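Local structure of DNA alpha-glucosyltransferase (1XV5) at residues G317-N329 against L339-E351. The protein is a phage T4 glycosyltransferase of the GT-B fold, in which two Rossmann-like domains, each built on a parallel beta sheet, face one another across a cleft. Sequence-based numbering, arbitrary orientation.
Sequences GTIPVFWKSTGEN and LTSHDSGIIWFDE
Strands 319-323 and 347-349 pair in parallel through four backbone hydrogen bonds: Ile347 N to Pro320 O (2.9 Å), Phe322 N to Ile347 O, Phe349 N to Phe322 O, and Lys324 N to Phe349 O, the last carrying the ladder into the first turn of helix 324-329. A second, weaker polar link joins that helix to the 3-10 segment 339-341, where Gly327 O accepts from Leu339 N (3.1 Å) and Thr340 N.

On the face carrying Phe322 and Trp348, the indole lies between methyl groups, Ile346 CG2 over one side and Thr340 CG2 over the other. The edge of the Phe322 ring is turned toward the face of Trp348 in an offset edge-to-face pair (planes 68° apart), and Trp348 CZ3 comes within 3.3 Å of Gly327 CA, where the missing side chain makes room for the indole. On the opposite face, Val321 packs on Ile347 and Phe349. With CG anti to the backbone N (chi1 -173°), the Trp323 indole reaches Phe349, and the two meet rim to rim, CZ3 to CD1 3.7 Å.

Toward the surface, extended Lys324 runs alongside Asp350 in a weak salt bridge (NZ to OD2 3.3 Å); Asp350 OD1 accepts from Asn352 N.

Strand 347-349, outermost in its parallel sheet, completes a beta-alpha-beta unit, with strand 288-293 flanking 319-323 and helix 354-365 covering Ile347 and Phe349.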
loop_
_atom_site.group_PDB
_atom_site.type_symbol
_atom_site.label_atom_id
_atom_site.label_comp_id
_atom_site.label_asym_id
_atom_site.label_seq_id
_atom_site.Cartn_x
_atom_site.Cartn_y
_atom_site.Cartn_z
ATOM N N GLY A 317 13.085 10.244 5.106
ATOM C CA GLY A 317 13.809 10.933 6.160
ATOM C C GLY A 317 13.077 11.620 7.291
ATOM O O GLY A 317 13.656 12.484 7.950
ATOM N N THR A 318 11.814 11.287 7.518
ATOM C CA THR A 318 11.112 11.880 8.651
ATOM C C THR A 318 11.166 10.794 9.723
ATOM O O THR A 318 11.650 9.697 9.460
ATOM C CB THR A 318 9.628 12.205 8.332
ATOM O OG1 THR A 318 9.037 12.873 9.457
ATOM C CG2 THR A 318 8.841 10.933 8.045
ATOM N N ILE A 319 10.709 11.098 10.934
ATOM C CA ILE A 319 10.687 10.088 11.984
ATOM C C ILE A 319 9.355 9.359 11.865
ATOM O O ILE A 319 8.296 9.979 11.955
ATOM C CB ILE A 319 10.779 10.716 13.387
ATOM C CG1 ILE A 319 12.198 11.233 13.631
ATOM C CG2 ILE A 319 10.386 9.683 14.446
ATOM C CD1 ILE A 319 13.258 10.142 13.649
ATOM N N PRO A 320 9.389 8.036 11.644
ATOM C CA PRO A 320 8.139 7.282 11.517
ATOM C C PRO A 320 7.433 7.037 12.840
ATOM O O PRO A 320 8.049 6.606 13.816
ATOM C CB PRO A 320 8.580 5.961 10.881
ATOM C CG PRO A 320 9.890 6.280 10.230
ATOM C CD PRO A 320 10.536 7.215 11.222
ATOM N N VAL A 321 6.137 7.314 12.866
ATOM C CA VAL A 321 5.335 7.062 14.050
ATOM C C VAL A 321 4.295 6.053 13.565
ATOM O O VAL A 321 3.406 6.403 12.788
ATOM C CB VAL A 321 4.653 8.347 14.559
ATOM C CG1 VAL A 321 3.785 8.027 15.774
ATOM C CG2 VAL A 321 5.718 9.392 14.925
ATOM N N PHE A 322 4.437 4.801 14.004
ATOM C CA PHE A 322 3.539 3.713 13.603
ATOM C C PHE A 322 2.668 3.215 14.759
ATOM O O PHE A 322 2.996 3.412 15.927
ATOM C CB PHE A 322 4.330 2.497 13.095
ATOM C CG PHE A 322 5.151 2.738 11.847
ATOM C CD1 PHE A 322 4.963 3.861 11.050
ATOM C CD2 PHE A 322 6.093 1.786 11.450
ATOM C CE1 PHE A 322 5.699 4.036 9.871
ATOM C CE2 PHE A 322 6.834 1.947 10.277
ATOM C CZ PHE A 322 6.636 3.075 9.484
ATOM N N TRP A 323 1.575 2.537 14.413
ATOM C CA TRP A 323 0.660 1.976 15.406
ATOM C C TRP A 323 1.367 0.820 16.114
ATOM O O TRP A 323 1.796 -0.140 15.476
ATOM C CB TRP A 323 -0.612 1.476 14.709
ATOM C CG TRP A 323 -1.698 1.024 15.639
ATOM C CD1 TRP A 323 -2.083 -0.260 15.888
ATOM C CD2 TRP A 323 -2.549 1.859 16.429
ATOM N NE1 TRP A 323 -3.126 -0.278 16.785
ATOM C CE2 TRP A 323 -3.432 1.010 17.133
ATOM C CE3 TRP A 323 -2.653 3.246 16.612
ATOM C CZ2 TRP A 323 -4.410 1.501 18.007
ATOM C CZ3 TRP A 323 -3.627 3.737 17.481
ATOM C CH2 TRP A 323 -4.493 2.862 18.167
ATOM N N LYS A 324 1.483 0.917 17.435
ATOM C CA LYS A 324 2.162 -0.107 18.227
ATOM C C LYS A 324 1.754 -1.555 17.955
ATOM O O LYS A 324 2.610 -2.397 17.663
ATOM C CB LYS A 324 1.988 0.193 19.719
ATOM C CG LYS A 324 2.784 -0.731 20.635
ATOM C CD LYS A 324 2.538 -0.398 22.102
ATOM C CE LYS A 324 3.425 -1.235 23.011
ATOM N NZ LYS A 324 3.152 -0.986 24.453
ATOM N N SER A 325 0.461 -1.857 18.052
ATOM C CA SER A 325 0.007 -3.229 17.844
ATOM C C SER A 325 0.367 -3.774 16.468
ATOM O O SER A 325 0.558 -4.976 16.311
ATOM C CB SER A 325 -1.505 -3.352 18.072
ATOM O OG SER A 325 -2.243 -2.835 16.980
ATOM N N THR A 326 0.463 -2.899 15.472
ATOM C CA THR A 326 0.824 -3.352 14.134
ATOM C C THR A 326 2.281 -3.815 14.151
ATOM O O THR A 326 2.630 -4.842 13.555
ATOM C CB THR A 326 0.619 -2.231 13.095
ATOM O OG1 THR A 326 -0.786 -1.977 12.953
ATOM C CG2 THR A 326 1.183 -2.639 11.745
ATOM N N GLY A 327 3.128 -3.070 14.855
ATOM C CA GLY A 327 4.526 -3.455 14.948
ATOM C C GLY A 327 4.668 -4.757 15.721
ATOM O O GLY A 327 5.538 -5.576 15.426
ATOM N N GLU A 328 3.810 -4.947 16.719
ATOM C CA GLU A 328 3.837 -6.162 17.527
ATOM C C GLU A 328 3.344 -7.374 16.741
ATOM O O GLU A 328 3.806 -8.497 16.963
ATOM C CB GLU A 328 2.962 -5.989 18.776
ATOM C CG GLU A 328 3.536 -5.033 19.811
ATOM C CD GLU A 328 2.575 -4.755 20.955
ATOM O OE1 GLU A 328 3.027 -4.213 21.985
ATOM O OE2 GLU A 328 1.372 -5.067 20.822
ATOM N N ASN A 329 2.412 -7.138 15.821
ATOM C CA ASN A 329 1.813 -8.201 15.020
ATOM C C ASN A 329 2.561 -8.549 13.737
ATOM O O ASN A 329 2.251 -9.552 13.092
ATOM C CB ASN A 329 0.367 -7.832 14.663
ATOM C CG ASN A 329 -0.533 -7.731 15.879
ATOM O OD1 ASN A 329 -1.590 -7.093 15.833
ATOM N ND2 ASN A 329 -0.132 -8.368 16.970
ATOM N N LEU A 339 8.419 -6.474 14.930
ATOM C CA LEU A 339 9.083 -5.235 14.547
ATOM C C LEU A 339 9.386 -4.374 15.774
ATOM O O LEU A 339 10.399 -3.682 15.813
ATOM C CB LEU A 339 8.218 -4.442 13.565
ATOM C CG LEU A 339 7.791 -5.136 12.271
ATOM C CD1 LEU A 339 7.069 -4.111 11.388
ATOM C CD2 LEU A 339 9.002 -5.697 11.538
ATOM N N THR A 340 8.510 -4.430 16.774
ATOM C CA THR A 340 8.692 -3.650 17.998
ATOM C C THR A 340 9.860 -4.119 18.872
ATOM O O THR A 340 10.275 -3.407 19.789
ATOM C CB THR A 340 7.408 -3.667 18.867
ATOM O OG1 THR A 340 6.880 -4.998 18.916
ATOM C CG2 THR A 340 6.357 -2.718 18.300
ATOM N N SER A 341 10.396 -5.304 18.593
ATOM C CA SER A 341 11.502 -5.828 19.393
ATOM C C SER A 341 12.862 -5.266 18.994
ATOM O O SER A 341 13.890 -5.692 19.519
ATOM C CB SER A 341 11.543 -7.357 19.303
ATOM O OG SER A 341 11.870 -7.786 17.991
ATOM N N HIS A 342 12.874 -4.305 18.077
ATOM C CA HIS A 342 14.131 -3.723 17.622
ATOM C C HIS A 342 14.316 -2.254 17.952
ATOM O O HIS A 342 13.349 -1.514 18.134
ATOM C CB HIS A 342 14.273 -3.875 16.108
ATOM C CG HIS A 342 14.329 -5.293 15.644
ATOM N ND1 HIS A 342 13.206 -6.081 15.521
ATOM C CD2 HIS A 342 15.376 -6.071 15.285
ATOM C CE1 HIS A 342 13.558 -7.283 15.105
ATOM N NE2 HIS A 342 14.870 -7.304 14.955
ATOM N N ASP A 343 15.582 -1.848 18.021
ATOM C CA ASP A 343 15.943 -0.460 18.265
ATOM C C ASP A 343 15.996 0.090 16.844
ATOM O O ASP A 343 17.064 0.268 16.262
ATOM C CB ASP A 343 17.317 -0.380 18.930
ATOM C CG ASP A 343 17.800 1.044 19.096
ATOM O OD1 ASP A 343 16.986 1.972 18.923
ATOM O OD2 ASP A 343 18.996 1.233 19.406
ATOM N N SER A 344 14.815 0.346 16.295
ATOM C CA SER A 344 14.668 0.804 14.921
ATOM C C SER A 344 14.536 2.303 14.688
ATOM O O SER A 344 14.604 2.750 13.548
ATOM C CB SER A 344 13.448 0.118 14.314
ATOM O OG SER A 344 12.284 0.529 15.014
ATOM N N GLY A 345 14.328 3.075 15.747
ATOM C CA GLY A 345 14.169 4.506 15.581
ATOM C C GLY A 345 12.709 4.861 15.364
ATOM O O GLY A 345 12.329 6.029 15.417
ATOM N N ILE A 346 11.885 3.847 15.119
ATOM C CA ILE A 346 10.458 4.059 14.909
ATOM C C ILE A 346 9.779 4.355 16.243
ATOM O O ILE A 346 10.086 3.724 17.254
ATOM C CB ILE A 346 9.792 2.803 14.298
ATOM C CG1 ILE A 346 10.328 2.566 12.884
ATOM C CG2 ILE A 346 8.270 2.961 14.303
ATOM C CD1 ILE A 346 10.027 1.175 12.331
ATOM N N ILE A 347 8.873 5.325 16.246
ATOM C CA ILE A 347 8.135 5.656 17.460
ATOM C C ILE A 347 6.835 4.869 17.381
ATOM O O ILE A 347 6.044 5.062 16.457
ATOM C CB ILE A 347 7.833 7.165 17.541
ATOM C CG1 ILE A 347 9.149 7.934 17.708
ATOM C CG2 ILE A 347 6.871 7.448 18.697
ATOM C CD1 ILE A 347 9.003 9.445 17.780
ATOM N N TRP A 348 6.623 3.966 18.333
ATOM C CA TRP A 348 5.413 3.155 18.320
ATOM C C TRP A 348 4.274 3.803 19.095
ATOM O O TRP A 348 4.213 3.745 20.323
ATOM C CB TRP A 348 5.711 1.749 18.859
ATOM C CG TRP A 348 6.747 1.024 18.034
ATOM C CD1 TRP A 348 8.064 0.833 18.348
ATOM C CD2 TRP A 348 6.555 0.440 16.737
ATOM N NE1 TRP A 348 8.703 0.165 17.326
ATOM C CE2 TRP A 348 7.800 -0.085 16.326
ATOM C CE3 TRP A 348 5.451 0.314 15.883
ATOM C CZ2 TRP A 348 7.973 -0.731 15.095
ATOM C CZ3 TRP A 348 5.624 -0.328 14.655
ATOM C CH2 TRP A 348 6.878 -0.841 14.276
ATOM N N PHE A 349 3.379 4.433 18.340
ATOM C CA PHE A 349 2.213 5.125 18.872
ATOM C C PHE A 349 1.409 4.190 19.766
ATOM O O PHE A 349 0.934 3.152 19.317
ATOM C CB PHE A 349 1.356 5.607 17.702
ATOM C CG PHE A 349 0.221 6.507 18.098
ATOM C CD1 PHE A 349 -0.951 5.981 18.634
ATOM C CD2 PHE A 349 0.321 7.881 17.917
ATOM C CE1 PHE A 349 -2.015 6.816 18.983
ATOM C CE2 PHE A 349 -0.734 8.726 18.261
ATOM C CZ PHE A 349 -1.906 8.190 18.796
ATOM N N ASP A 350 1.253 4.573 21.029
ATOM C CA ASP A 350 0.524 3.757 21.997
ATOM C C ASP A 350 -0.749 4.471 22.432
ATOM O O ASP A 350 -0.693 5.438 23.193
ATOM C CB ASP A 350 1.404 3.499 23.223
ATOM C CG ASP A 350 0.824 2.447 24.145
ATOM O OD1 ASP A 350 -0.396 2.194 24.066
ATOM O OD2 ASP A 350 1.587 1.881 24.955
ATOM N N GLU A 351 -1.895 3.990 21.961
ATOM C CA GLU A 351 -3.165 4.619 22.305
ATOM C C GLU A 351 -3.444 4.573 23.807
ATOM O O GLU A 351 -4.223 5.375 24.321
ATOM C CB GLU A 351 -4.317 3.950 21.551
ATOM C CG GLU A 351 -4.761 2.621 22.135
ATOM C CD GLU A 351 -5.988 2.063 21.434
ATOM O OE1 GLU A 351 -6.914 2.851 21.144
ATOM O OE2 GLU A 351 -6.028 0.841 21.181
#